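Local coordinates for phiAB6 tailspike (Unidentified phage, PDB 5JS4), which fragments the exopolysaccharide of the bacterium Acinetobacter baumannii, as the trimeric, beta-helical tailspike of a bacteriophage, at residues A[335-340]-A[355-360]; A[362-367]-A[374-379]; A[398-403]-A[413-418]. All coordinates share one frame; numbering follows the deposited sequence.

All three contacts lie inside the parallel beta-helix of one chain, one after another in the sequence. Interaction 1 and interaction 2 have centres about 5 Å apart, and the centres of interactions 2 and 3 are about 7 Å apart. Probable backbone hydrogen bonds tie neighbouring turns together: Pro335 O is 2.7 Å from Asn363 N, and Ile376 O is 2.8 Å from Tyr401 N. In the interior, Ile337 packs on Ile364 and Ile367, Ile355 packs on Ile376, and Ile376 packs on Ile400. Asn371, which helps form a malonic acid pocket with Tyr310, Arg343, Ile370 and Tyr394, lies in the sequence between the two segments of interaction 2.

Interaction 1. Residues A[335-340]-A[355-360]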
ATOM      1  N   PRO A 335      25.971   7.552   8.497  1.00 13.04           N
ATOM      2  CA  PRO A 335      24.714   7.033   7.951  1.00 12.75           C
ATOM      3  C   PRO A 335      23.741   6.437   8.973  1.00 13.39           C
ATOM      4  O   PRO A 335      22.738   5.856   8.575  1.00 17.77           O
ATOM      5  CB  PRO A 335      25.191   5.934   6.997  1.00 13.38           C
ATOM      6  CG  PRO A 335      26.444   5.433   7.625  1.00 13.60           C
ATOM      7  CD  PRO A 335      27.097   6.632   8.254  1.00 13.45           C
ATOM      8  N   THR A 336      24.031   6.582  10.263  1.00 12.60           N
ATOM      9  CA  THR A 336      23.213   5.991  11.320  1.00 12.39           C
ATOM     10  C   THR A 336      22.844   7.035  12.362  1.00 11.98           C
ATOM     11  O   THR A 336      23.715   7.740  12.865  1.00 12.64           O
ATOM     12  CB  THR A 336      23.990   4.864  12.030  1.00 14.15           C
ATOM     13  OG1 THR A 336      24.369   3.866  11.075  1.00 15.20           O
ATOM     14  CG2 THR A 336      23.162   4.224  13.140  1.00 14.90           C
ATOM     15  N   ILE A 337      21.552   7.138  12.665  1.00 11.56           N
ATOM     16  CA  ILE A 337      21.079   7.767  13.900  1.00 11.48           C
ATOM     17  C   ILE A 337      20.048   6.809  14.477  1.00 11.43           C
ATOM     18  O   ILE A 337      19.032   6.559  13.843  1.00 11.63           O
ATOM     19  CB  ILE A 337      20.426   9.148  13.687  1.00 12.13           C
ATOM     20  CG1 ILE A 337      21.350  10.075  12.894  1.00 12.45           C
ATOM     21  CG2 ILE A 337      20.089   9.779  15.035  1.00 11.93           C
ATOM     22  CD1 ILE A 337      20.718  11.389  12.489  1.00 13.11           C
ATOM     23  N   GLN A 338      20.303   6.263  15.661  1.00 11.77           N
ATOM     24  CA  GLN A 338      19.391   5.265  16.215  1.00 12.62           C
ATOM     25  C   GLN A 338      19.406   5.170  17.729  1.00 11.86           C
ATOM     26  O   GLN A 338      20.393   5.517  18.379  1.00 11.82           O
ATOM     27  CB  GLN A 338      19.677   3.884  15.615  1.00 16.13           C
ATOM     28  CG  GLN A 338      21.025   3.287  15.983  1.00 18.42           C
ATOM     29  CD  GLN A 338      21.193   1.863  15.473  1.00 22.25           C
ATOM     30  OE1 GLN A 338      20.771   1.535  14.365  1.00 26.46           O
ATOM     31  NE2 GLN A 338      21.815   1.015  16.280  1.00 24.87           N
ATOM     32  N   ASN A 339      18.290   4.684  18.274  1.00 11.64           N
ATOM     33  CA  ASN A 339      18.191   4.327  19.681  1.00 12.01           C
ATOM     34  C   ASN A 339      18.524   5.526  20.561  1.00 11.19           C
ATOM     35  O   ASN A 339      19.301   5.414  21.505  1.00 10.87           O
ATOM     36  CB  ASN A 339      19.140   3.158  19.971  1.00 13.18           C
ATOM     37  CG  ASN A 339      18.955   2.576  21.355  1.00 15.02           C
ATOM     38  OD1 ASN A 339      17.833   2.382  21.806  1.00 18.07           O
ATOM     39  ND2 ASN A 339      20.061   2.290  22.035  1.00 16.54           N
ATOM     40  N   LEU A 340      17.928   6.671  20.238  1.00 11.55           N
ATOM     41  CA  LEU A 340      18.389   7.951  20.764  1.00 11.76           C
ATOM     42  C   LEU A 340      17.254   8.835  21.256  1.00 11.64           C
ATOM     43  O   LEU A 340      16.210   8.933  20.621  1.00 11.78           O
ATOM     44  CB  LEU A 340      19.166   8.701  19.680  1.00 12.83           C
ATOM     45  CG  LEU A 340      19.652  10.115  20.012  1.00 13.63           C
ATOM     46  CD1 LEU A 340      20.691  10.089  21.122  1.00 13.75           C
ATOM     47  CD2 LEU A 340      20.210  10.772  18.760  1.00 14.66           C
ATOM     48  N   ILE A 355      20.916  17.957  14.303  1.00 13.40           N
ATOM     49  CA  ILE A 355      21.914  17.149  13.604  1.00 13.11           C
ATOM     50  C   ILE A 355      21.874  17.300  12.081  1.00 13.00           C
ATOM     51  O   ILE A 355      20.802  17.385  11.478  1.00 13.57           O
ATOM     52  CB  ILE A 355      21.773  15.664  14.023  1.00 12.84           C
ATOM     53  CG1 ILE A 355      22.992  14.846  13.590  1.00 13.16           C
ATOM     54  CG2 ILE A 355      20.467  15.074  13.501  1.00 13.00           C
ATOM     55  CD1 ILE A 355      23.224  13.624  14.452  1.00 13.11           C
ATOM     56  N   GLU A 356      23.062  17.351  11.479  1.00 13.01           N
ATOM     57  CA  GLU A 356      23.217  17.389  10.030  1.00 13.91           C
ATOM     58  C   GLU A 356      23.700  16.034   9.541  1.00 13.71           C
ATOM     59  O   GLU A 356      24.702  15.511  10.033  1.00 14.18           O
ATOM     60  CB  GLU A 356      24.197  18.483   9.610  1.00 14.78           C
ATOM     61  CG  GLU A 356      23.660  19.878   9.871  1.00 16.15           C
ATOM     62  CD  GLU A 356      24.604  20.988   9.466  1.00 17.28           C
ATOM     63  OE1 GLU A 356      25.575  20.725   8.727  1.00 18.19           O
ATOM     64  OE2 GLU A 356      24.355  22.136   9.887  1.00 18.97           O
ATOM     65  N   ILE A 357      22.975  15.477   8.576  1.00 13.41           N
ATOM     66  CA  ILE A 357      23.276  14.159   8.022  1.00 13.49           C
ATOM     67  C   ILE A 357      23.131  14.222   6.501  1.00 13.30           C
ATOM     68  O   ILE A 357      22.218  14.865   5.988  1.00 14.65           O
ATOM     69  CB  ILE A 357      22.360  13.073   8.638  1.00 13.39           C
ATOM     70  CG1 ILE A 357      22.755  11.686   8.124  1.00 13.64           C
ATOM     71  CG2 ILE A 357      20.886  13.369   8.366  1.00 13.36           C
ATOM     72  CD1 ILE A 357      22.074  10.539   8.843  1.00 13.40           C
ATOM     73  N   ASP A 358      24.039  13.576   5.775  1.00 13.50           N
ATOM     74  CA  ASP A 358      23.983  13.616   4.317  1.00 14.31           C
ATOM     75  C   ASP A 358      22.799  12.805   3.791  1.00 13.80           C
ATOM     76  O   ASP A 358      22.418  11.780   4.367  1.00 14.03           O
ATOM     77  CB  ASP A 358      25.283  13.112   3.697  1.00 15.73           C
ATOM     78  CG  ASP A 358      25.386  13.456   2.224  1.00 18.15           C
ATOM     79  OD1 ASP A 358      25.614  14.642   1.899  1.00 21.32           O
ATOM     80  OD2 ASP A 358      25.226  12.547   1.393  1.00 20.50           O
ATOM     81  N   GLY A 359      22.221  13.266   2.688  1.00 13.86           N
ATOM     82  CA  GLY A 359      21.051  12.616   2.111  1.00 13.49           C
ATOM     83  C   GLY A 359      21.297  11.276   1.435  1.00 13.45           C
ATOM     84  O   GLY A 359      20.355  10.505   1.251  1.00 13.01           O
ATOM     85  N   TYR A 360      22.545  10.996   1.054  1.00 13.38           N
ATOM     86  CA  TYR A 360      22.884   9.744   0.367  1.00 13.37           C
ATOM     87  C   TYR A 360      23.284   8.654   1.358  1.00 13.42           C
ATOM     88  O   TYR A 360      24.328   8.745   2.004  1.00 15.02           O
ATOM     89  CB  TYR A 360      24.002   9.971  -0.659  1.00 13.90           C
ATOM     90  CG  TYR A 360      24.479   8.718  -1.383  1.00 15.47           C
ATOM     91  CD1 TYR A 360      23.578   7.844  -1.991  1.00 15.91           C
ATOM     92  CD2 TYR A 360      25.835   8.420  -1.472  1.00 17.73           C
ATOM     93  CE1 TYR A 360      24.015   6.707  -2.658  1.00 16.26           C
ATOM     94  CE2 TYR A 360      26.281   7.288  -2.136  1.00 17.89           C
ATOM     95  CZ  TYR A 360      25.372   6.434  -2.730  1.00 17.69           C
ATOM     96  OH  TYR A 360      25.823   5.308  -3.391  1.00 19.34           O
TER
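This contact crosses the interior of the parallel beta-helix, the fold of this tailspike and of the pectate lyase-like family. Ile337, on strand 336-338, meets Ile355 and Ile357, on strand 353-358. The two strands belong to different faces of the helix, and no hydrogen bond joins the two segments. The contact is purely apolar.

Ile337 reaches inward with CD1. This methyl lies 3.8 Å from Ile355 CG2 and 3.9 Å from Ile355 CD1, so both branches of Ile355 receive it. It also lies 4.0 Å from Ile357 CD1. Each of these two residues meets Ile337 tip to tip. The CG1 carbon of Ile337 adds a second touch, 4.1 Å from Ile357 CD1. Ile357 has CG1 opposite the backbone N (chi1 -176°) and an extended end, and this carries its CD1 across to Ile337. Ile355 has a similar first torsion; its CG2 sits in the crowded position between N and the carbonyl carbon, yet still contacts the incoming methyl. Pro335 is a looser neighbour: its CB is directed away, and its carbonyl carbon C is 4.4 Å from Ile357 CD1.

All four touching residues are buried. Ile355 also packs on Phe330, Cys333 and Leu297, so the same interior continues into other strands. At the subunit interface, Pro335 packs on Tyr309 of the second subunit, and the OH of Tyr360 is hydrogen-bonded to the OH of Tyr393 of that subunit.

Past strand 353-358 the chain turns a corner at Gly359 and Tyr360. An Asx turn forms here. Tyr360 N donates to Asp358 OD2 over 3.1 Å, with an angle of 161° at the hydrogen, and approaches from above the carboxylate plane, 49° out of it.

Interaction 2. Residues A[362-367]-A[374-379]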
ATOM      1  N   ALA A 362      21.302   6.718   4.347  1.00 11.81           N
ATOM      2  CA  ALA A 362      21.059   6.904   5.772  1.00 11.19           C
ATOM      3  C   ALA A 362      20.054   5.887   6.289  1.00 10.90           C
ATOM      4  O   ALA A 362      19.111   5.518   5.584  1.00 11.64           O
ATOM      5  CB  ALA A 362      20.555   8.310   6.050  1.00 11.83           C
ATOM      6  N   ASN A 363      20.286   5.440   7.519  1.00 11.43           N
ATOM      7  CA  ASN A 363      19.313   4.688   8.299  1.00 11.78           C
ATOM      8  C   ASN A 363      19.086   5.424   9.608  1.00 11.55           C
ATOM      9  O   ASN A 363      19.965   5.447  10.471  1.00 11.88           O
ATOM     10  CB  ASN A 363      19.822   3.283   8.601  1.00 12.55           C
ATOM     11  CG  ASN A 363      19.843   2.390   7.379  1.00 12.93           C
ATOM     12  OD1 ASN A 363      18.816   2.187   6.727  1.00 14.71           O
ATOM     13  ND2 ASN A 363      21.011   1.837   7.067  1.00 12.74           N
ATOM     14  N   ILE A 364      17.916   6.039   9.740  1.00 11.63           N
ATOM     15  CA  ILE A 364      17.533   6.725  10.964  1.00 11.77           C
ATOM     16  C   ILE A 364      16.337   5.982  11.529  1.00 12.09           C
ATOM     17  O   ILE A 364      15.328   5.833  10.846  1.00 13.03           O
ATOM     18  CB  ILE A 364      17.171   8.198  10.700  1.00 12.57           C
ATOM     19  CG1 ILE A 364      18.397   8.950  10.166  1.00 13.52           C
ATOM     20  CG2 ILE A 364      16.646   8.850  11.975  1.00 12.78           C
ATOM     21  CD1 ILE A 364      18.093  10.318   9.591  1.00 14.33           C
ATOM     22  N   ASP A 365      16.448   5.502  12.765  1.00 12.23           N
ATOM     23  CA  ASP A 365      15.337   4.779  13.374  1.00 13.36           C
ATOM     24  C   ASP A 365      15.363   4.774  14.890  1.00 12.33           C
ATOM     25  O   ASP A 365      16.426   4.797  15.513  1.00 12.28           O
ATOM     26  CB  ASP A 365      15.279   3.343  12.861  1.00 16.69           C
ATOM     27  CG  ASP A 365      16.521   2.560  13.191  1.00 17.09           C
ATOM     28  OD1 ASP A 365      17.491   2.667  12.429  1.00 21.98           O
ATOM     29  OD2 ASP A 365      16.522   1.824  14.200  1.00 23.24           O
ATOM     30  N   HIS A 366      14.167   4.726  15.467  1.00 11.55           N
ATOM     31  CA  HIS A 366      13.982   4.659  16.913  1.00 12.13           C
ATOM     32  C   HIS A 366      14.651   5.843  17.587  1.00 11.24           C
ATOM     33  O   HIS A 366      15.597   5.690  18.365  1.00 10.92           O
ATOM     34  CB  HIS A 366      14.488   3.322  17.460  1.00 13.67           C
ATOM     35  CG  HIS A 366      13.755   2.140  16.907  1.00 16.18           C
ATOM     36  ND1 HIS A 366      12.713   1.534  17.573  1.00 19.48           N
ATOM     37  CD2 HIS A 366      13.893   1.473  15.738  1.00 18.23           C
ATOM     38  CE1 HIS A 366      12.252   0.532  16.845  1.00 20.07           C
ATOM     39  NE2 HIS A 366      12.950   0.475  15.726  1.00 17.69           N
ATOM     40  N   ILE A 367      14.147   7.031  17.263  1.00 11.05           N
ATOM     41  CA  ILE A 367      14.629   8.261  17.873  1.00 11.14           C
ATOM     42  C   ILE A 367      13.483   9.081  18.453  1.00 11.09           C
ATOM     43  O   ILE A 367      12.335   8.993  18.003  1.00 10.66           O
ATOM     44  CB  ILE A 367      15.455   9.125  16.888  1.00 11.65           C
ATOM     45  CG1 ILE A 367      14.595   9.655  15.730  1.00 12.15           C
ATOM     46  CG2 ILE A 367      16.644   8.324  16.368  1.00 11.96           C
ATOM     47  CD1 ILE A 367      15.300  10.678  14.862  1.00 12.33           C
ATOM     48  N   ASN A 374      15.382  23.181  13.574  1.00 14.97           N
ATOM     49  CA  ASN A 374      15.244  22.023  12.706  1.00 14.59           C
ATOM     50  C   ASN A 374      15.790  20.832  13.469  1.00 14.30           C
ATOM     51  O   ASN A 374      16.892  20.892  14.008  1.00 15.18           O
ATOM     52  CB  ASN A 374      16.023  22.208  11.399  1.00 15.24           C
ATOM     53  CG  ASN A 374      15.519  23.378  10.572  1.00 15.88           C
ATOM     54  OD1 ASN A 374      16.310  24.177  10.062  1.00 18.86           O
ATOM     55  ND2 ASN A 374      14.208  23.483  10.425  1.00 14.43           N
ATOM     56  N   GLN A 375      15.025  19.750  13.539  1.00 13.92           N
ATOM     57  CA  GLN A 375      15.477  18.588  14.295  1.00 14.03           C
ATOM     58  C   GLN A 375      16.444  17.757  13.455  1.00 14.13           C
ATOM     59  O   GLN A 375      17.586  17.540  13.859  1.00 16.20           O
ATOM     60  CB  GLN A 375      14.287  17.793  14.829  1.00 14.11           C
ATOM     61  CG  GLN A 375      13.600  18.534  15.969  1.00 14.39           C
ATOM     62  CD  GLN A 375      12.297  17.913  16.421  1.00 14.08           C
ATOM     63  OE1 GLN A 375      11.566  17.318  15.627  1.00 14.70           O
ATOM     64  NE2 GLN A 375      11.983  18.068  17.702  1.00 14.29           N
ATOM     65  N   ILE A 376      16.007  17.343  12.274  1.00 14.09           N
ATOM     66  CA  ILE A 376      16.873  16.651  11.327  1.00 14.21           C
ATOM     67  C   ILE A 376      17.168  17.586  10.163  1.00 14.50           C
ATOM     68  O   ILE A 376      16.257  18.016   9.463  1.00 15.27           O
ATOM     69  CB  ILE A 376      16.212  15.363  10.794  1.00 14.18           C
ATOM     70  CG1 ILE A 376      15.886  14.401  11.948  1.00 14.98           C
ATOM     71  CG2 ILE A 376      17.099  14.694   9.749  1.00 14.17           C
ATOM     72  CD1 ILE A 376      17.083  13.751  12.608  1.00 14.55           C
ATOM     73  N   VAL A 377      18.445  17.904   9.970  1.00 14.92           N
ATOM     74  CA  VAL A 377      18.880  18.735   8.857  1.00 15.07           C
ATOM     75  C   VAL A 377      19.558  17.835   7.835  1.00 14.70           C
ATOM     76  O   VAL A 377      20.654  17.333   8.073  1.00 14.92           O
ATOM     77  CB  VAL A 377      19.850  19.842   9.318  1.00 15.39           C
ATOM     78  CG1 VAL A 377      20.325  20.679   8.136  1.00 15.85           C
ATOM     79  CG2 VAL A 377      19.180  20.728  10.357  1.00 15.67           C
ATOM     80  N   VAL A 378      18.895  17.623   6.705  1.00 14.93           N
ATOM     81  CA  VAL A 378      19.442  16.796   5.637  1.00 15.06           C
ATOM     82  C   VAL A 378      20.322  17.663   4.752  1.00 15.52           C
ATOM     83  O   VAL A 378      19.881  18.705   4.275  1.00 16.81           O
ATOM     84  CB  VAL A 378      18.333  16.168   4.770  1.00 16.16           C
ATOM     85  CG1 VAL A 378      18.941  15.291   3.683  1.00 17.07           C
ATOM     86  CG2 VAL A 378      17.369  15.362   5.631  1.00 16.16           C
ATOM     87  N   LYS A 379      21.560  17.230   4.538  1.00 15.35           N
ATOM     88  CA  LYS A 379      22.476  17.934   3.647  1.00 15.65           C
ATOM     89  C   LYS A 379      22.444  17.295   2.263  1.00 15.65           C
ATOM     90  O   LYS A 379      22.219  16.088   2.124  1.00 15.75           O
ATOM     91  CB  LYS A 379      23.896  17.942   4.221  1.00 17.12           C
ATOM     92  CG  LYS A 379      24.009  18.517   5.631  1.00 18.47           C
ATOM     93  CD  LYS A 379      23.564  19.971   5.745  1.00 20.40           C
ATOM     94  CE  LYS A 379      24.606  20.930   5.194  1.00 21.87           C
ATOM     95  NZ  LYS A 379      24.170  22.351   5.312  1.00 23.64           N
TER
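Apolar packing joins the two segments, and Ile376 receives both partners. Its CG2 is 4.5 Å from Ile364 CD1, a long contact. Its CD1 is 4.2 Å from Ile367 CD1. Thus the two branches of one isoleucine face two different side chains. The end of Ile376 is bent rather than extended (chi2 -70°), which brings its CD1 round to Ile367. Ile367 itself is extended at its end (chi2 171°) and presents its last methyl. All three residues are buried, with their CB atoms directed at the other segment. The CA atoms of Ile364 and Ile376 are still 10.0 Å apart. The side chains therefore meet across the interior, from two faces of the parallel beta-helix, and the packing between them is light.

No hydrogen bond crosses between the segments. Polar groups beside the contact bond elsewhere. Gln375 NE2 donates to the backbone O of Asn371, one of the residues around a bound malonic acid. Asn363 OD1 accepts from Asn389 ND2 of the second subunit, a bond across the trimer interface.

Corners shape both segments. The chain turns at His366, between Ile364 and Ile367, yet both of these isoleucines point inward. It turns again at Gln375 and Ile376. Strand 362-370 lies between strands 336-338 and 340-345 on one side and strand 381-393 on the other in the stack of turns. Strand 374-379 lies between strands 353-358 and 398-402 on another face, all of them running parallel.

Interaction 3. Residues A[398-403]-A[413-418]; sequences AGIYCE and GTFHNI
Ile400 has CG1 opposite its carbonyl carbon (chi1 -56°); its extended end carries CD1 to Phe415. Phe415 has a like first torsion (chi1 -63°), which turns its ring toward Ile400. The two side chains cross obliquely. The CD1-CE1 bond of the ring does the touching: Ile400 CD1 is 3.9 Å from Phe415 CD1 and 4.0 Å from Phe415 CE1. The same methyl is 4.4 Å from Ile418 CD1, a looser contact. Ile400 CD1 therefore has an aromatic neighbour and an aliphatic one.

The contact is apolar throughout, with no hydrogen bond between the segments. Ile400, Phe415 and Ile418 are all buried. The CA atoms of Ile400 and Phe415 are 10.2 Å apart, so the side chains bridge the interior of the parallel beta-helix from one face to another. A corner at Asn417 separates Phe415 from Ile418, and both still send their CB atoms toward segment 398-403. The chain turns a second corner at Gly399 and Ile400.

Phe415 also packs along the stack of turns: its ring meets that of Phe439, with planes at about 15°, and it packs on Met428 and Leu382. At the trimer interface, Thr414 packs on Asn417 of the second subunit, while Asn417 packs on Thr414 of the third. Strand 413-421 runs parallel between strands 381-393 and 438-447, and strand 398-402 runs parallel between strands 374-379 and 426-430.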
ATOM      1  N   ALA A 398      10.968  22.971  11.783  1.00 15.67           N
ATOM      2  CA  ALA A 398      10.670  21.727  11.077  1.00 14.75           C
ATOM      3  C   ALA A 398      11.216  20.511  11.812  1.00 14.16           C
ATOM      4  O   ALA A 398      12.259  20.579  12.459  1.00 14.73           O
ATOM      5  CB  ALA A 398      11.231  21.772   9.663  1.00 15.60           C
ATOM      6  N   GLY A 399      10.501  19.395  11.711  1.00 14.62           N
ATOM      7  CA  GLY A 399      11.019  18.120  12.189  1.00 13.90           C
ATOM      8  C   GLY A 399      12.162  17.658  11.301  1.00 13.48           C
ATOM      9  O   GLY A 399      13.211  17.239  11.789  1.00 13.56           O
ATOM     10  N   ILE A 400      11.945  17.740   9.990  1.00 13.04           N
ATOM     11  CA  ILE A 400      12.939  17.348   8.994  1.00 13.09           C
ATOM     12  C   ILE A 400      13.030  18.447   7.937  1.00 13.40           C
ATOM     13  O   ILE A 400      12.017  18.838   7.358  1.00 12.97           O
ATOM     14  CB  ILE A 400      12.564  16.012   8.318  1.00 13.59           C
ATOM     15  CG1 ILE A 400      12.377  14.913   9.370  1.00 13.80           C
ATOM     16  CG2 ILE A 400      13.631  15.606   7.309  1.00 13.97           C
ATOM     17  CD1 ILE A 400      11.714  13.655   8.848  1.00 13.77           C
ATOM     18  N   TYR A 401      14.245  18.934   7.693  1.00 13.63           N
ATOM     19  CA  TYR A 401      14.482  20.012   6.736  1.00 13.96           C
ATOM     20  C   TYR A 401      15.534  19.606   5.708  1.00 14.05           C
ATOM     21  O   TYR A 401      16.629  19.181   6.075  1.00 15.87           O
ATOM     22  CB  TYR A 401      14.934  21.281   7.464  1.00 14.63           C
ATOM     23  CG  TYR A 401      15.366  22.398   6.535  1.00 15.79           C
ATOM     24  CD1 TYR A 401      14.544  22.821   5.495  1.00 16.90           C
ATOM     25  CD2 TYR A 401      16.595  23.037   6.700  1.00 17.17           C
ATOM     26  CE1 TYR A 401      14.932  23.841   4.642  1.00 17.53           C
ATOM     27  CE2 TYR A 401      16.990  24.060   5.852  1.00 17.82           C
ATOM     28  CZ  TYR A 401      16.154  24.459   4.826  1.00 17.65           C
ATOM     29  OH  TYR A 401      16.537  25.473   3.978  1.00 19.34           O
ATOM     30  N   CYS A 402      15.190  19.743   4.428  1.00 14.59           N
ATOM     31  CA  CYS A 402      16.116  19.479   3.327  1.00 15.11           C
ATOM     32  C   CYS A 402      16.138  20.666   2.366  1.00 15.32           C
ATOM     33  O   CYS A 402      15.191  20.887   1.609  1.00 14.67           O
ATOM     34  CB  CYS A 402      15.721  18.199   2.583  1.00 15.51           C
ATOM     35  SG  CYS A 402      16.774  17.796   1.171  1.00 17.88           S
ATOM     36  N   GLU A 403      17.232  21.422   2.405  1.00 15.79           N
ATOM     37  CA  GLU A 403      17.404  22.607   1.568  1.00 15.95           C
ATOM     38  C   GLU A 403      17.686  22.239   0.111  1.00 15.59           C
ATOM     39  O   GLU A 403      17.138  22.860  -0.807  1.00 15.98           O
ATOM     40  CB  GLU A 403      18.551  23.463   2.120  1.00 16.56           C
ATOM     41  CG  GLU A 403      18.781  24.774   1.376  1.00 18.26           C
ATOM     42  CD  GLU A 403      19.994  25.545   1.875  1.00 21.43           C
ATOM     43  OE1 GLU A 403      20.724  25.039   2.754  1.00 23.61           O
ATOM     44  OE2 GLU A 403      20.223  26.668   1.380  1.00 25.91           O
ATOM     45  N   GLY A 413      13.620   8.260  -0.781  1.00 12.55           N
ATOM     46  CA  GLY A 413      13.624   8.420   0.665  1.00 12.05           C
ATOM     47  C   GLY A 413      12.355   7.827   1.245  1.00 11.83           C
ATOM     48  O   GLY A 413      11.284   7.983   0.663  1.00 12.86           O
ATOM     49  N   THR A 414      12.474   7.141   2.379  1.00 11.02           N
ATOM     50  CA  THR A 414      11.311   6.563   3.046  1.00 10.70           C
ATOM     51  C   THR A 414      11.137   7.191   4.424  1.00 10.57           C
ATOM     52  O   THR A 414      12.110   7.397   5.156  1.00 10.49           O
ATOM     53  CB  THR A 414      11.405   5.028   3.161  1.00 11.59           C
ATOM     54  OG1 THR A 414      12.501   4.662   4.009  1.00 12.65           O
ATOM     55  CG2 THR A 414      11.587   4.396   1.781  1.00 12.43           C
ATOM     56  N   PHE A 415       9.885   7.489   4.756  1.00 10.50           N
ATOM     57  CA  PHE A 415       9.527   8.182   5.982  1.00 10.29           C
ATOM     58  C   PHE A 415       8.318   7.485   6.584  1.00 10.44           C
ATOM     59  O   PHE A 415       7.195   7.691   6.132  1.00 10.70           O
ATOM     60  CB  PHE A 415       9.242   9.652   5.682  1.00 11.00           C
ATOM     61  CG  PHE A 415      10.441  10.387   5.166  1.00 11.43           C
ATOM     62  CD1 PHE A 415      11.380  10.911   6.044  1.00 12.06           C
ATOM     63  CD2 PHE A 415      10.660  10.512   3.803  1.00 11.92           C
ATOM     64  CE1 PHE A 415      12.501  11.573   5.571  1.00 12.82           C
ATOM     65  CE2 PHE A 415      11.783  11.164   3.324  1.00 12.30           C
ATOM     66  CZ  PHE A 415      12.703  11.695   4.210  1.00 12.90           C
ATOM     67  N   HIS A 416       8.565   6.637   7.582  1.00 10.56           N
ATOM     68  CA  HIS A 416       7.526   5.783   8.158  1.00 10.82           C
ATOM     69  C   HIS A 416       7.440   5.930   9.665  1.00 10.58           C
ATOM     70  O   HIS A 416       8.447   6.141  10.330  1.00 11.01           O
ATOM     71  CB  HIS A 416       7.814   4.307   7.867  1.00 12.10           C
ATOM     72  CG  HIS A 416       7.805   3.950   6.412  1.00 14.61           C
ATOM     73  ND1 HIS A 416       8.422   2.817   5.927  1.00 18.75           N
ATOM     74  CD2 HIS A 416       7.264   4.572   5.340  1.00 15.06           C
ATOM     75  CE1 HIS A 416       8.253   2.753   4.618  1.00 18.89           C
ATOM     76  NE2 HIS A 416       7.549   3.803   4.237  1.00 16.61           N
ATOM     77  N   ASN A 417       6.235   5.762  10.204  1.00 11.07           N
ATOM     78  CA  ASN A 417       6.038   5.682  11.652  1.00 10.96           C
ATOM     79  C   ASN A 417       6.619   6.901  12.367  1.00 10.53           C
ATOM     80  O   ASN A 417       7.414   6.760  13.298  1.00 10.40           O
ATOM     81  CB  ASN A 417       6.664   4.396  12.237  1.00 11.02           C
ATOM     82  CG  ASN A 417       6.147   3.109  11.600  1.00 11.12           C
ATOM     83  OD1 ASN A 417       6.776   2.056  11.742  1.00 14.48           O
ATOM     84  ND2 ASN A 417       5.010   3.169  10.933  1.00 10.71           N
ATOM     85  N   ILE A 418       6.238   8.094  11.914  1.00 10.83           N
ATOM     86  CA  ILE A 418       6.719   9.333  12.517  1.00 10.95           C
ATOM     87  C   ILE A 418       5.565  10.084  13.164  1.00 11.27           C
ATOM     88  O   ILE A 418       4.532  10.319  12.530  1.00 11.85           O
ATOM     89  CB  ILE A 418       7.399  10.275  11.503  1.00 11.19           C
ATOM     90  CG1 ILE A 418       8.421   9.518  10.649  1.00 12.03           C
ATOM     91  CG2 ILE A 418       8.072  11.428  12.246  1.00 11.21           C
ATOM     92  CD1 ILE A 418       8.961  10.323   9.483  1.00 12.84           C
TER